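Local structure of beta-phenylalanine aminotransferase (Variovorax paradoxus, 4AO9) at residues 77-82 with 422-427; 91-96 with 414-419; 96-101 with 285-290; 264-269 with 375-380; 291-296 with 324-329. The protein probably transfers the amino group of beta-phenylalanine to a keto acid, using pyridoxal-5'-phosphate as cofactor in the manner of class-III aminotransferases. All coordinates share one frame; numbering follows the deposited sequence.

Overall arrangement
From the N terminus, residues 77-82 open the widest loop, closed where they meet 422-427 in contact 1. Contact 2 (91-96 with 414-419) nests inside it, and both join the early sheet holding strands 80-83 and 88-91 to the C-terminal region around strand 420-422. Running on through the shared Tyr96, contact 3 brings 96-101 to 285-290 and the cofactor lysine. Contact 4 (264-269 with 375-380) crosses contact 3 along the chain and ties the loop after strand 256-260 to hairpin strand 377-381; both lie inside the loops of contacts 1 and 2. Contact 5 (291-296 with 324-329) follows contact 3 and nests within 1, 2 and 4. Contacts 2, 3 and 5 touch the second subunit.

Contact 1. Residues 77-82 with 422-427; sequences EGAALW and VLSLPL
Two tight turns meet nose to nose, bringing the CA atoms of Ala79 and Pro426 to 5.4 Å: a type II' turn from Glu77 to Ala80 faces a type I turn from Ser424 to Leu427. Ala79 carries the contact with its single methyl group, which points at the second turn and touches three residues. Pro426 presents the CB side of its ring to the backbone of the first turn, CB lying 3.6 Å from Ala79 N, while its CG rests 3.9 Å from Gly78 C. The first turn closes a two-residue beta hairpin between strands 72-77 and 80-83, with Glu77 N bonded to Ala80 O at 2.9 Å and Ala80 N to Glu77 O at 2.8 Å. Gly78 takes the corner with positive phi (56°), a backbone shape that suits a residue without a side chain. Leu427 reaches Ala79 with one branch, CD2 standing 3.8 Å from Ala79 CB; its CG lies beside the backbone N (chi1 -82°), which swings the branch back to the methyl group. Ser424 adds only its OG, 3.9 Å from Ala79 CB. No hydrogen bond crosses between the turns, and Gly78 N is hydrogen-bonded to Ser104 OG.

Contact 2. Residues 91-96 with 414-419; sequences DFIAEY and YSSPRG
Tyr96 drives the edge of its ring onto the flat guanidinium of Arg418, CE2 lying 3.7 Å above the guanidinium plane and over its centre. The two planes stand 73° apart, so the ring meets the guanidinium edge-on and not in parallel. The phenol end goes further: Tyr96 OH comes 3.4 Å from Ser416 CB and lies in a hydrogen bond of 2.9 Å with a water, and that water accepts from Arg418 N, bridging the two segments. Ile93 fills the middle. With CG1 anti to the backbone N (chi1 178°), its CD1 sits over the centre of one face of the Tyr96 ring and 3.6 Å from Ser416 CB, while the other branch, CG2, meets Tyr414 CD2 at 3.6 Å. Backbone pairing holds the other end: Phe92 N donates to Tyr414 O at 2.8 Å, and Asp91 pairs with Tyr414 in a parallel bridge. Asp91 OD1 accepts from two backbone donors on the same face of its carboxylate plane, Ile93 N, which makes an Asx turn, and Ala94 N, which makes the wider Asx motif, where the chain leaves strand 88-91; OD2 goes to His103. Tyr414 OH bonds Thr123 O of the second subunit, and Ser416 OG bonds Phe420 O. The bridge adds strand 413-414 to the edge of the mixed sheet beside strand 88-91. Helix 398-410 packs on Tyr414 and Ser415 through Leu409, Phe405 and Leu408, while strand 420-422 lies against Phe92, Ile93 and Tyr96, the side chain of Tyr96 being about 6 Å from the bound pyridoxal-5'-phosphate.

Contact 3. Residues 96-101 with 285-290; sequences YTAGVY and LGKYIG. With PLP (pyridoxal-5'-phosphate), chain C.
The Tyr101 ring has Tyr288 O at its edge, close to its plane, and Val100 CG1 over the centre of one face. The Tyr288 side chain crosses that of Tyr101 at about a right angle; its ring takes Tyr101 OH at its edge and Ile289 CG1 on one face, offset toward the rim. Tyr101 OH donates to Tyr288 O at 2.9 Å from 38° above the carbonyl plane, away from the lone pairs. Val100 CG1 also packs 3.7 Å from Tyr288 CB. The Lys287 chain runs past the backbone of 96-98: its CD lies 3.1 Å from Tyr96 O and 3.2 Å from Thr97 OG1, and its CB 3.8 Å from Ala98 CB. Thr97 OG1 is turned by its own bond to Tyr96 O, 2.6 Å long and on a lone pair in the carbonyl plane. A bend at chi4 (97°) brings Lys287 NZ to the cofactor, where it is joined covalently to PLP C4A at 1.5 Å; a weak hydrogen bond also runs to PLP O3. Thr320 of the second subunit packs on Ala98 and Lys287. The linkage is consistent with the internal aldimine of PLP aminotransferases, in which the incoming substrate amine displaces the lysine.

Contact 4. Residues 264-269 with 375-380; sequences TSRLAP and GSLMNA
Arg266 and Leu377 make the close-packed end of the contact, Leu377 CD2 lying 3.6 Å above the guanidinium plane and offset toward its rim. In that plane, only 1° out of it, Arg266 NH2 donates to Ser376 OG at 3.0 Å, nearly straight (174°). A bend at chi3 (-83°) turns the guanidinium to meet both residues. NH2 also serves Leu423 O and NH1 serves Thr97 O, whereas the buried NE has no partner in the model. The other branch of Leu377, CD1, meets Leu267 CD2 at 3.7 Å. Gly375, with positive phi, and Ser376 link the antiparallel strands 370-374 and 377-381, so the contact sets the turn of this C-terminal hairpin on the loop that follows strand 256-260 of the seven-stranded sheet. A methionine in place of Arg266 has no N-H to offer, and Ser376 OG and the carbonyl oxygens of Leu423 and Thr97 would probably be left without this donor. Packing is looser where Leu267 faces the turn, its CD2 being 4.2 Å from Ser376 N. Beyond Leu377 the strand draws away from the loop toward Arg418, whose O accepts from Asn379 ND2, and the other segment leaves past the partly exposed Pro269.

Contact 5. Residues 291-296 with 324-329; sequences GGMSFG and NVMTMA
Thr327 stands at the centre, its OG1 donating to Ser294 O at 3.0 Å in the carbonyl plane. The same oxygen accepts from a water at 2.7 Å and from Asn324 ND2 at 2.9 Å, so three bonds grip it. Its methyl, CG2, comes to the edge of the Phe295 ring near the ring plane, 3.7 Å from CD1. Met293 lies alongside, with CB 3.5 Å from Thr327 OG1; its chain then bends at chi2 and chi3 and brings CE to 4.2 Å from Met326 CE. The position of Thr327 follows from its chi1 of -62°, which sets OG1 beside the backbone N and leaves CG2 anti to that N, facing Phe295. A valine here would probably leave Ser294 O without this donor and the bridging water and Asn324 ND2 without their common acceptor. The next shell fixes the helix start. Asn324 OD1 accepts from Thr327 N at 2.8 Å, almost straight at 177°, while its ND2 has a second partner in Phe321 O. The water binds Ser294 OG, which also makes a weak hydrogen bond to Ser294 OG of the second subunit. Around the subunit boundary, Met293 packs on Met326 of the second subunit, and Met326 on Met293 of that chain, and Gly292 O accepts from Asn121 ND2 of the second subunit. The arrangement is that of a helix N-cap: Asn324 caps helix 325-337, whose first turn rests on the loop leading into strand 296-300 at the dimer interface.

Contact 1. Residues 77-82 with 422-427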
# COMPACT_ATOMS: atom_id res chain seq x y z
N GLU A 77 -10.67 -10.59 20.43
CA GLU A 77 -9.76 -10.88 21.54
C GLU A 77 -9.22 -12.29 21.34
O GLU A 77 -10.00 -13.21 21.17
CB GLU A 77 -10.49 -10.80 22.88
CG GLU A 77 -9.56 -10.92 24.08
CD GLU A 77 -10.30 -10.87 25.40
OE1 GLU A 77 -11.46 -10.40 25.43
OE2 GLU A 77 -9.70 -11.31 26.41
N GLY A 78 -7.91 -12.44 21.35
CA GLY A 78 -7.32 -13.75 21.04
C GLY A 78 -7.82 -14.23 19.69
O GLY A 78 -7.78 -13.47 18.72
N ALA A 79 -8.31 -15.46 19.62
CA ALA A 79 -8.90 -15.99 18.40
C ALA A 79 -10.43 -15.95 18.43
O ALA A 79 -11.10 -16.76 17.78
CB ALA A 79 -8.37 -17.42 18.12
N ALA A 80 -10.99 -15.00 19.19
CA ALA A 80 -12.43 -14.77 19.23
C ALA A 80 -12.83 -13.45 18.57
O ALA A 80 -12.09 -12.45 18.66
CB ALA A 80 -12.94 -14.81 20.67
N LEU A 81 -13.97 -13.47 17.88
CA LEU A 81 -14.56 -12.27 17.29
C LEU A 81 -16.01 -12.14 17.71
O LEU A 81 -16.71 -13.14 17.85
CB LEU A 81 -14.47 -12.31 15.75
CG LEU A 81 -13.07 -12.20 15.13
CD1 LEU A 81 -13.10 -12.55 13.65
CD2 LEU A 81 -12.49 -10.80 15.33
N TRP A 82 -16.45 -10.90 17.91
CA TRP A 82 -17.86 -10.61 18.19
C TRP A 82 -18.40 -9.71 17.09
O TRP A 82 -17.77 -8.71 16.72
CB TRP A 82 -18.02 -9.87 19.52
CG TRP A 82 -17.77 -10.68 20.75
CD1 TRP A 82 -18.71 -11.23 21.58
CD2 TRP A 82 -16.49 -11.00 21.33
NE1 TRP A 82 -18.10 -11.88 22.62
CE2 TRP A 82 -16.74 -11.76 22.49
CE3 TRP A 82 -15.16 -10.73 20.96
CZ2 TRP A 82 -15.71 -12.25 23.30
CZ3 TRP A 82 -14.14 -11.22 21.77
CH2 TRP A 82 -14.42 -11.97 22.93
N VAL A 422 -7.92 -20.78 8.22
CA VAL A 422 -6.61 -20.25 8.56
C VAL A 422 -6.41 -20.38 10.06
O VAL A 422 -7.17 -19.80 10.84
CB VAL A 422 -6.51 -18.73 8.19
CG1 VAL A 422 -5.18 -18.13 8.63
CG2 VAL A 422 -6.74 -18.51 6.69
N LEU A 423 -5.40 -21.14 10.48
CA LEU A 423 -5.08 -21.24 11.90
C LEU A 423 -4.28 -20.02 12.35
O LEU A 423 -3.48 -19.46 11.59
CB LEU A 423 -4.32 -22.54 12.21
CG LEU A 423 -5.12 -23.81 12.50
CD1 LEU A 423 -6.53 -23.90 11.86
CD2 LEU A 423 -4.29 -25.05 12.23
N SER A 424 -4.56 -19.59 13.58
CA SER A 424 -3.78 -18.55 14.25
C SER A 424 -3.29 -19.08 15.59
O SER A 424 -3.82 -20.09 16.10
CB SER A 424 -4.61 -17.28 14.41
OG SER A 424 -5.82 -17.55 15.11
N LEU A 425 -2.31 -18.41 16.18
CA LEU A 425 -1.68 -18.92 17.40
C LEU A 425 -2.60 -19.12 18.61
O LEU A 425 -2.40 -20.09 19.34
CB LEU A 425 -0.47 -18.07 17.79
CG LEU A 425 0.70 -18.04 16.81
CD1 LEU A 425 1.67 -16.93 17.19
CD2 LEU A 425 1.42 -19.39 16.73
N PRO A 426 -3.58 -18.23 18.85
CA PRO A 426 -4.41 -18.44 20.06
C PRO A 426 -5.44 -19.56 19.96
O PRO A 426 -6.03 -19.92 20.97
CB PRO A 426 -5.12 -17.09 20.27
CG PRO A 426 -4.38 -16.12 19.41
CD PRO A 426 -3.82 -16.90 18.26
N LEU A 427 -5.67 -20.11 18.76
CA LEU A 427 -6.65 -21.19 18.62
C LEU A 427 -6.26 -22.39 19.46
O LEU A 427 -5.13 -22.88 19.35
CB LEU A 427 -6.79 -21.64 17.18
CG LEU A 427 -7.68 -20.85 16.24
CD1 LEU A 427 -7.57 -21.50 14.88
CD2 LEU A 427 -9.13 -20.82 16.69

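Contact 2. Residues 91-96 with 414-419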
# COMPACT_ATOMS: atom_id res chain seq x y z
N ASP A 91 -12.60 -17.69 15.57
CA ASP A 91 -12.10 -17.16 14.30
C ASP A 91 -11.23 -18.18 13.56
O ASP A 91 -10.12 -18.48 13.98
CB ASP A 91 -11.28 -15.91 14.59
CG ASP A 91 -10.62 -15.33 13.36
OD1 ASP A 91 -11.05 -15.65 12.23
OD2 ASP A 91 -9.66 -14.56 13.53
N PHE A 92 -11.75 -18.67 12.43
CA PHE A 92 -11.01 -19.58 11.56
C PHE A 92 -10.63 -18.96 10.22
O PHE A 92 -10.43 -19.66 9.23
CB PHE A 92 -11.81 -20.88 11.36
CG PHE A 92 -11.64 -21.85 12.49
CD1 PHE A 92 -12.39 -21.72 13.66
CD2 PHE A 92 -10.70 -22.88 12.40
CE1 PHE A 92 -12.21 -22.61 14.71
CE2 PHE A 92 -10.53 -23.77 13.44
CZ PHE A 92 -11.28 -23.63 14.60
N ILE A 93 -10.49 -17.64 10.20
CA ILE A 93 -10.04 -16.95 8.98
C ILE A 93 -8.87 -15.97 9.25
O ILE A 93 -8.00 -15.79 8.39
CB ILE A 93 -11.25 -16.33 8.19
CG1 ILE A 93 -10.79 -15.56 6.95
CG2 ILE A 93 -12.09 -15.45 9.10
CD1 ILE A 93 -10.02 -16.41 5.93
N ALA A 94 -8.84 -15.34 10.42
CA ALA A 94 -7.65 -14.61 10.89
C ALA A 94 -7.02 -13.68 9.85
O ALA A 94 -5.84 -13.82 9.49
CB ALA A 94 -6.61 -15.60 11.46
N GLU A 95 -7.84 -12.74 9.36
CA GLU A 95 -7.43 -11.71 8.41
C GLU A 95 -6.72 -12.29 7.19
O GLU A 95 -5.72 -11.75 6.71
CB GLU A 95 -6.62 -10.62 9.12
CG GLU A 95 -6.66 -9.25 8.41
CD GLU A 95 -8.05 -8.66 8.33
OE1 GLU A 95 -8.79 -8.98 7.39
OE2 GLU A 95 -8.40 -7.87 9.22
N TYR A 96 -7.25 -13.40 6.69
CA TYR A 96 -6.76 -14.01 5.46
C TYR A 96 -5.26 -14.28 5.55
O TYR A 96 -4.52 -14.06 4.59
CB TYR A 96 -7.16 -13.15 4.22
CG TYR A 96 -8.63 -13.34 3.90
CD1 TYR A 96 -9.62 -12.66 4.61
CD2 TYR A 96 -9.03 -14.27 2.94
CE1 TYR A 96 -10.98 -12.87 4.35
CE2 TYR A 96 -10.38 -14.48 2.67
CZ TYR A 96 -11.34 -13.78 3.37
OH TYR A 96 -12.67 -14.01 3.11
N TYR A 414 -16.52 -18.36 12.85
CA TYR A 414 -16.40 -17.33 11.82
C TYR A 414 -15.34 -17.77 10.83
O TYR A 414 -14.18 -17.93 11.18
CB TYR A 414 -16.02 -16.00 12.46
CG TYR A 414 -16.03 -14.82 11.52
CD1 TYR A 414 -17.23 -14.27 11.09
CD2 TYR A 414 -14.83 -14.24 11.09
CE1 TYR A 414 -17.25 -13.17 10.24
CE2 TYR A 414 -14.84 -13.14 10.26
CZ TYR A 414 -16.05 -12.62 9.82
OH TYR A 414 -16.08 -11.51 8.99
N SER A 415 -15.78 -17.97 9.60
CA SER A 415 -14.95 -18.48 8.53
C SER A 415 -15.02 -17.52 7.35
O SER A 415 -15.63 -16.46 7.44
CB SER A 415 -15.45 -19.86 8.10
OG SER A 415 -16.74 -19.78 7.50
N SER A 416 -14.40 -17.90 6.24
CA SER A 416 -14.52 -17.13 5.01
C SER A 416 -15.60 -17.72 4.10
O SER A 416 -15.77 -18.95 4.03
CB SER A 416 -13.19 -17.11 4.28
OG SER A 416 -12.79 -18.42 3.99
N PRO A 417 -16.31 -16.85 3.36
CA PRO A 417 -17.27 -17.35 2.39
C PRO A 417 -16.67 -18.36 1.41
O PRO A 417 -17.35 -19.32 1.02
CB PRO A 417 -17.70 -16.09 1.65
CG PRO A 417 -17.62 -15.02 2.70
CD PRO A 417 -16.40 -15.39 3.52
N ARG A 418 -15.41 -18.17 1.03
CA ARG A 418 -14.78 -19.04 0.03
C ARG A 418 -14.32 -20.40 0.59
O ARG A 418 -13.83 -21.21 -0.17
CB ARG A 418 -13.66 -18.32 -0.74
CG ARG A 418 -12.34 -18.13 0.00
CD ARG A 418 -11.43 -17.16 -0.77
NE ARG A 418 -10.07 -17.16 -0.24
CZ ARG A 418 -9.19 -16.16 -0.39
NH1 ARG A 418 -9.53 -15.05 -1.04
NH2 ARG A 418 -7.98 -16.27 0.13
N GLY A 419 -14.48 -20.62 1.89
CA GLY A 419 -14.12 -21.90 2.51
C GLY A 419 -12.67 -22.00 2.96
O GLY A 419 -12.19 -23.07 3.31
O HOH W 1 -13.97 -15.58 1.04

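Contact 3. Residues 96-101 with 285-290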
# COMPACT_ATOMS: atom_id res chain seq x y z
N TYR A 96 -7.25 -13.40 6.69
CA TYR A 96 -6.76 -14.01 5.46
C TYR A 96 -5.26 -14.28 5.55
O TYR A 96 -4.52 -14.06 4.59
CB TYR A 96 -7.16 -13.15 4.22
CG TYR A 96 -8.63 -13.34 3.90
CD1 TYR A 96 -9.62 -12.66 4.61
CD2 TYR A 96 -9.03 -14.27 2.94
CE1 TYR A 96 -10.98 -12.87 4.35
CE2 TYR A 96 -10.38 -14.48 2.67
CZ TYR A 96 -11.34 -13.78 3.37
OH TYR A 96 -12.67 -14.01 3.11
N THR A 97 -4.86 -14.77 6.72
CA THR A 97 -3.48 -15.16 7.11
C THR A 97 -2.64 -14.05 7.75
O THR A 97 -1.61 -14.33 8.35
CB THR A 97 -2.63 -15.86 6.00
OG1 THR A 97 -2.10 -14.89 5.10
CG2 THR A 97 -3.43 -16.91 5.24
N ALA A 98 -3.06 -12.79 7.62
CA ALA A 98 -2.31 -11.69 8.24
C ALA A 98 -2.39 -11.75 9.77
O ALA A 98 -1.46 -11.34 10.47
CB ALA A 98 -2.79 -10.32 7.72
N GLY A 99 -3.51 -12.27 10.28
CA GLY A 99 -3.82 -12.23 11.72
C GLY A 99 -3.33 -13.42 12.52
O GLY A 99 -4.02 -13.91 13.41
N VAL A 100 -2.11 -13.88 12.24
CA VAL A 100 -1.59 -15.09 12.87
C VAL A 100 -1.43 -14.94 14.39
O VAL A 100 -1.40 -15.94 15.11
CB VAL A 100 -0.27 -15.58 12.19
CG1 VAL A 100 0.94 -14.73 12.63
CG2 VAL A 100 -0.04 -17.07 12.47
N TYR A 101 -1.36 -13.70 14.86
CA TYR A 101 -1.15 -13.42 16.28
C TYR A 101 -2.45 -13.33 17.06
O TYR A 101 -2.45 -13.13 18.28
CB TYR A 101 -0.36 -12.12 16.46
CG TYR A 101 0.86 -12.04 15.57
CD1 TYR A 101 2.03 -12.70 15.90
CD2 TYR A 101 0.81 -11.34 14.36
CE1 TYR A 101 3.15 -12.63 15.06
CE2 TYR A 101 1.92 -11.28 13.52
CZ TYR A 101 3.07 -11.92 13.89
OH TYR A 101 4.16 -11.86 13.04
N LEU A 285 6.95 -10.89 0.20
CA LEU A 285 6.40 -11.19 1.52
C LEU A 285 5.33 -10.17 1.87
O LEU A 285 5.30 -9.07 1.31
CB LEU A 285 7.51 -11.11 2.57
CG LEU A 285 8.68 -12.07 2.43
CD1 LEU A 285 9.77 -11.66 3.44
CD2 LEU A 285 8.25 -13.51 2.67
N GLY A 286 4.47 -10.53 2.81
CA GLY A 286 3.43 -9.62 3.26
C GLY A 286 2.65 -10.21 4.40
O GLY A 286 3.14 -11.05 5.17
N LYS A 287 1.41 -9.73 4.51
CA LYS A 287 0.44 -10.18 5.53
C LYS A 287 1.09 -10.17 6.96
O LYS A 287 1.42 -9.10 7.47
CB LYS A 287 -0.28 -11.45 5.07
CG LYS A 287 -1.26 -10.99 3.94
CD LYS A 287 -2.32 -12.04 3.64
CE LYS A 287 -3.30 -11.63 2.53
NZ LYS A 287 -2.88 -12.22 1.24
N TYR A 288 1.28 -11.33 7.58
CA TYR A 288 1.66 -11.36 9.00
C TYR A 288 3.04 -10.82 9.36
O TYR A 288 3.33 -10.56 10.53
CB TYR A 288 1.57 -12.81 9.52
CG TYR A 288 2.73 -13.64 9.01
CD1 TYR A 288 2.71 -14.18 7.72
CD2 TYR A 288 3.88 -13.84 9.79
CE1 TYR A 288 3.78 -14.90 7.23
CE2 TYR A 288 4.96 -14.57 9.30
CZ TYR A 288 4.89 -15.10 8.02
OH TYR A 288 5.97 -15.80 7.53
N ILE A 289 3.92 -10.68 8.37
CA ILE A 289 5.29 -10.26 8.65
C ILE A 289 5.37 -8.86 9.29
O ILE A 289 6.30 -8.58 10.04
CB ILE A 289 6.20 -10.39 7.39
CG1 ILE A 289 6.28 -11.86 6.91
CG2 ILE A 289 7.59 -9.85 7.65
CD1 ILE A 289 7.34 -12.71 7.61
N GLY A 290 4.37 -8.01 9.04
CA GLY A 290 4.29 -6.70 9.67
C GLY A 290 3.60 -6.66 11.02
O GLY A 290 3.20 -5.60 11.47
N1 PLP C . -0.03 -12.34 -2.96
C2 PLP C . -0.58 -13.30 -2.22
C2A PLP C . -0.17 -14.74 -2.52
C3 PLP C . -1.49 -12.97 -1.21
O3 PLP C . -1.98 -13.89 -0.53
C4 PLP C . -1.85 -11.64 -0.95
C4A PLP C . -2.83 -11.22 0.17
C5 PLP C . -1.26 -10.67 -1.79
C6 PLP C . -0.35 -11.06 -2.78
C5A PLP C . -1.58 -9.17 -1.63
O4P PLP C . -1.19 -8.58 -0.46
P PLP C . -1.96 -7.23 -0.03
O1P PLP C . -3.47 -7.62 0.23
O2P PLP C . -1.88 -6.20 -1.21
O3P PLP C . -1.23 -6.72 1.16

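Contact 4. Residues 264-269 with 375-380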
# COMPACT_ATOMS: atom_id res chain seq x y z
N THR A 264 2.67 -18.05 1.57
CA THR A 264 3.38 -19.30 1.85
C THR A 264 4.59 -19.18 2.79
O THR A 264 5.13 -20.19 3.26
CB THR A 264 3.81 -20.04 0.56
OG1 THR A 264 4.75 -19.24 -0.17
CG2 THR A 264 2.61 -20.35 -0.33
N SER A 265 5.03 -17.95 3.08
CA SER A 265 6.19 -17.81 3.97
C SER A 265 5.90 -18.33 5.37
O SER A 265 6.81 -18.69 6.09
CB SER A 265 6.67 -16.36 4.05
OG SER A 265 5.75 -15.61 4.82
N ARG A 266 4.62 -18.36 5.75
CA ARG A 266 4.25 -18.86 7.08
C ARG A 266 4.18 -20.37 7.21
O ARG A 266 4.00 -20.88 8.33
CB ARG A 266 2.94 -18.26 7.61
CG ARG A 266 1.77 -18.21 6.65
CD ARG A 266 0.57 -17.55 7.32
NE ARG A 266 -0.09 -18.57 8.10
CZ ARG A 266 -1.09 -18.43 8.96
NH1 ARG A 266 -1.66 -17.25 9.24
NH2 ARG A 266 -1.53 -19.52 9.56
N LEU A 267 4.32 -21.09 6.10
CA LEU A 267 3.97 -22.51 6.06
C LEU A 267 5.02 -23.47 6.60
O LEU A 267 4.77 -24.67 6.72
CB LEU A 267 3.58 -22.92 4.64
CG LEU A 267 2.25 -22.38 4.15
CD1 LEU A 267 2.08 -22.74 2.68
CD2 LEU A 267 1.09 -22.92 5.02
N ALA A 268 6.21 -22.96 6.89
CA ALA A 268 7.30 -23.75 7.43
C ALA A 268 8.20 -22.78 8.15
O ALA A 268 8.07 -21.57 7.96
CB ALA A 268 8.04 -24.48 6.31
N PRO A 269 9.13 -23.28 9.00
CA PRO A 269 10.00 -22.39 9.77
C PRO A 269 10.70 -21.32 8.93
O PRO A 269 10.87 -20.18 9.39
CB PRO A 269 11.00 -23.36 10.40
CG PRO A 269 10.19 -24.60 10.59
CD PRO A 269 9.34 -24.70 9.36
N GLY A 375 -0.11 -27.42 5.88
CA GLY A 375 0.10 -26.87 7.22
C GLY A 375 -1.11 -26.14 7.77
O GLY A 375 -2.20 -26.69 7.81
N SER A 376 -0.92 -24.88 8.14
CA SER A 376 -1.95 -24.13 8.86
C SER A 376 -2.99 -23.44 7.96
O SER A 376 -3.84 -22.69 8.44
CB SER A 376 -1.29 -23.10 9.79
OG SER A 376 -0.44 -22.24 9.04
N LEU A 377 -2.91 -23.72 6.65
CA LEU A 377 -3.82 -23.14 5.66
C LEU A 377 -4.52 -24.24 4.87
O LEU A 377 -3.87 -25.12 4.31
CB LEU A 377 -3.06 -22.24 4.69
CG LEU A 377 -2.19 -21.13 5.30
CD1 LEU A 377 -1.46 -20.38 4.19
CD2 LEU A 377 -3.04 -20.20 6.15
N MET A 378 -5.85 -24.19 4.82
CA MET A 378 -6.59 -25.16 4.01
C MET A 378 -7.87 -24.55 3.46
O MET A 378 -8.26 -23.46 3.87
CB MET A 378 -6.89 -26.43 4.83
CG MET A 378 -7.73 -26.17 6.06
SD MET A 378 -7.65 -27.48 7.30
CE MET A 378 -6.11 -27.07 8.10
N ASN A 379 -8.52 -25.24 2.54
CA ASN A 379 -9.73 -24.72 1.90
C ASN A 379 -10.70 -25.84 1.59
O ASN A 379 -10.31 -26.86 1.01
CB ASN A 379 -9.34 -23.98 0.60
CG ASN A 379 -10.29 -22.83 0.24
OD1 ASN A 379 -9.85 -21.68 0.13
ND2 ASN A 379 -11.57 -23.12 0.03
N ALA A 380 -11.96 -25.65 1.98
CA ALA A 380 -13.04 -26.59 1.66
C ALA A 380 -13.38 -26.50 0.18
O ALA A 380 -13.45 -25.40 -0.38
CB ALA A 380 -14.27 -26.27 2.50

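Contact 5. Residues 291-296 with 324-329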
# COMPACT_ATOMS: atom_id res chain seq x y z
N GLY A 291 3.45 -7.82 11.66
CA GLY A 291 2.87 -7.90 13.00
C GLY A 291 1.40 -7.59 13.08
O GLY A 291 0.87 -7.33 14.17
N GLY A 292 0.73 -7.62 11.93
CA GLY A 292 -0.67 -7.24 11.83
C GLY A 292 -0.88 -5.83 11.31
O GLY A 292 -2.01 -5.41 11.07
N MET A 293 0.22 -5.10 11.10
CA MET A 293 0.17 -3.75 10.55
C MET A 293 0.38 -3.80 9.03
O MET A 293 0.92 -4.78 8.52
CB MET A 293 1.28 -2.89 11.19
CG MET A 293 1.31 -2.89 12.72
SD MET A 293 -0.16 -2.14 13.44
CE MET A 293 -0.07 -0.48 12.79
N SER A 294 -0.02 -2.75 8.33
CA SER A 294 0.19 -2.63 6.88
C SER A 294 1.63 -2.97 6.54
O SER A 294 2.56 -2.46 7.18
CB SER A 294 -0.09 -1.20 6.42
OG SER A 294 0.83 -0.29 7.02
N PHE A 295 1.83 -3.85 5.57
CA PHE A 295 3.18 -4.34 5.30
C PHE A 295 3.29 -5.09 3.99
O PHE A 295 2.36 -5.80 3.60
CB PHE A 295 3.60 -5.30 6.42
CG PHE A 295 4.93 -5.95 6.18
CD1 PHE A 295 6.10 -5.32 6.60
CD2 PHE A 295 5.02 -7.18 5.53
CE1 PHE A 295 7.34 -5.90 6.36
CE2 PHE A 295 6.27 -7.75 5.26
CZ PHE A 295 7.42 -7.11 5.69
N GLY A 296 4.44 -4.93 3.34
CA GLY A 296 4.92 -5.88 2.32
C GLY A 296 6.43 -5.75 2.24
O GLY A 296 7.02 -4.82 2.81
N ASN A 324 7.57 2.83 8.20
CA ASN A 324 6.96 3.47 9.37
C ASN A 324 7.28 2.70 10.65
O ASN A 324 7.28 1.47 10.65
CB ASN A 324 5.46 3.67 9.17
CG ASN A 324 4.67 2.42 9.42
OD1 ASN A 324 4.36 2.08 10.57
ND2 ASN A 324 4.31 1.73 8.34
N VAL A 325 7.55 3.43 11.73
CA VAL A 325 8.04 2.80 12.95
C VAL A 325 7.06 1.84 13.59
O VAL A 325 7.48 0.90 14.27
CB VAL A 325 8.52 3.83 14.01
CG1 VAL A 325 9.77 4.54 13.54
CG2 VAL A 325 7.41 4.81 14.39
N MET A 326 5.76 2.06 13.40
CA MET A 326 4.78 1.16 14.02
C MET A 326 4.82 -0.23 13.39
O MET A 326 4.86 -1.23 14.09
CB MET A 326 3.39 1.79 13.96
CG MET A 326 3.30 3.02 14.86
SD MET A 326 1.86 4.02 14.50
CE MET A 326 0.56 2.95 15.11
N THR A 327 4.81 -0.28 12.06
CA THR A 327 4.99 -1.55 11.34
C THR A 327 6.33 -2.21 11.67
O THR A 327 6.37 -3.41 11.93
CB THR A 327 4.87 -1.35 9.81
OG1 THR A 327 3.55 -0.87 9.50
CG2 THR A 327 5.14 -2.66 9.04
N MET A 328 7.40 -1.43 11.67
CA MET A 328 8.73 -2.00 11.94
C MET A 328 8.78 -2.60 13.35
O MET A 328 9.33 -3.69 13.54
CB MET A 328 9.83 -0.94 11.79
CG MET A 328 9.92 -0.28 10.40
SD MET A 328 10.34 -1.34 9.00
CE MET A 328 8.72 -1.72 8.31
N ALA A 329 8.19 -1.91 14.32
CA ALA A 329 8.16 -2.40 15.70
C ALA A 329 7.27 -3.64 15.82
O ALA A 329 7.66 -4.64 16.44
CB ALA A 329 7.68 -1.29 16.63
O HOH W 2 1.30 0.58 9.81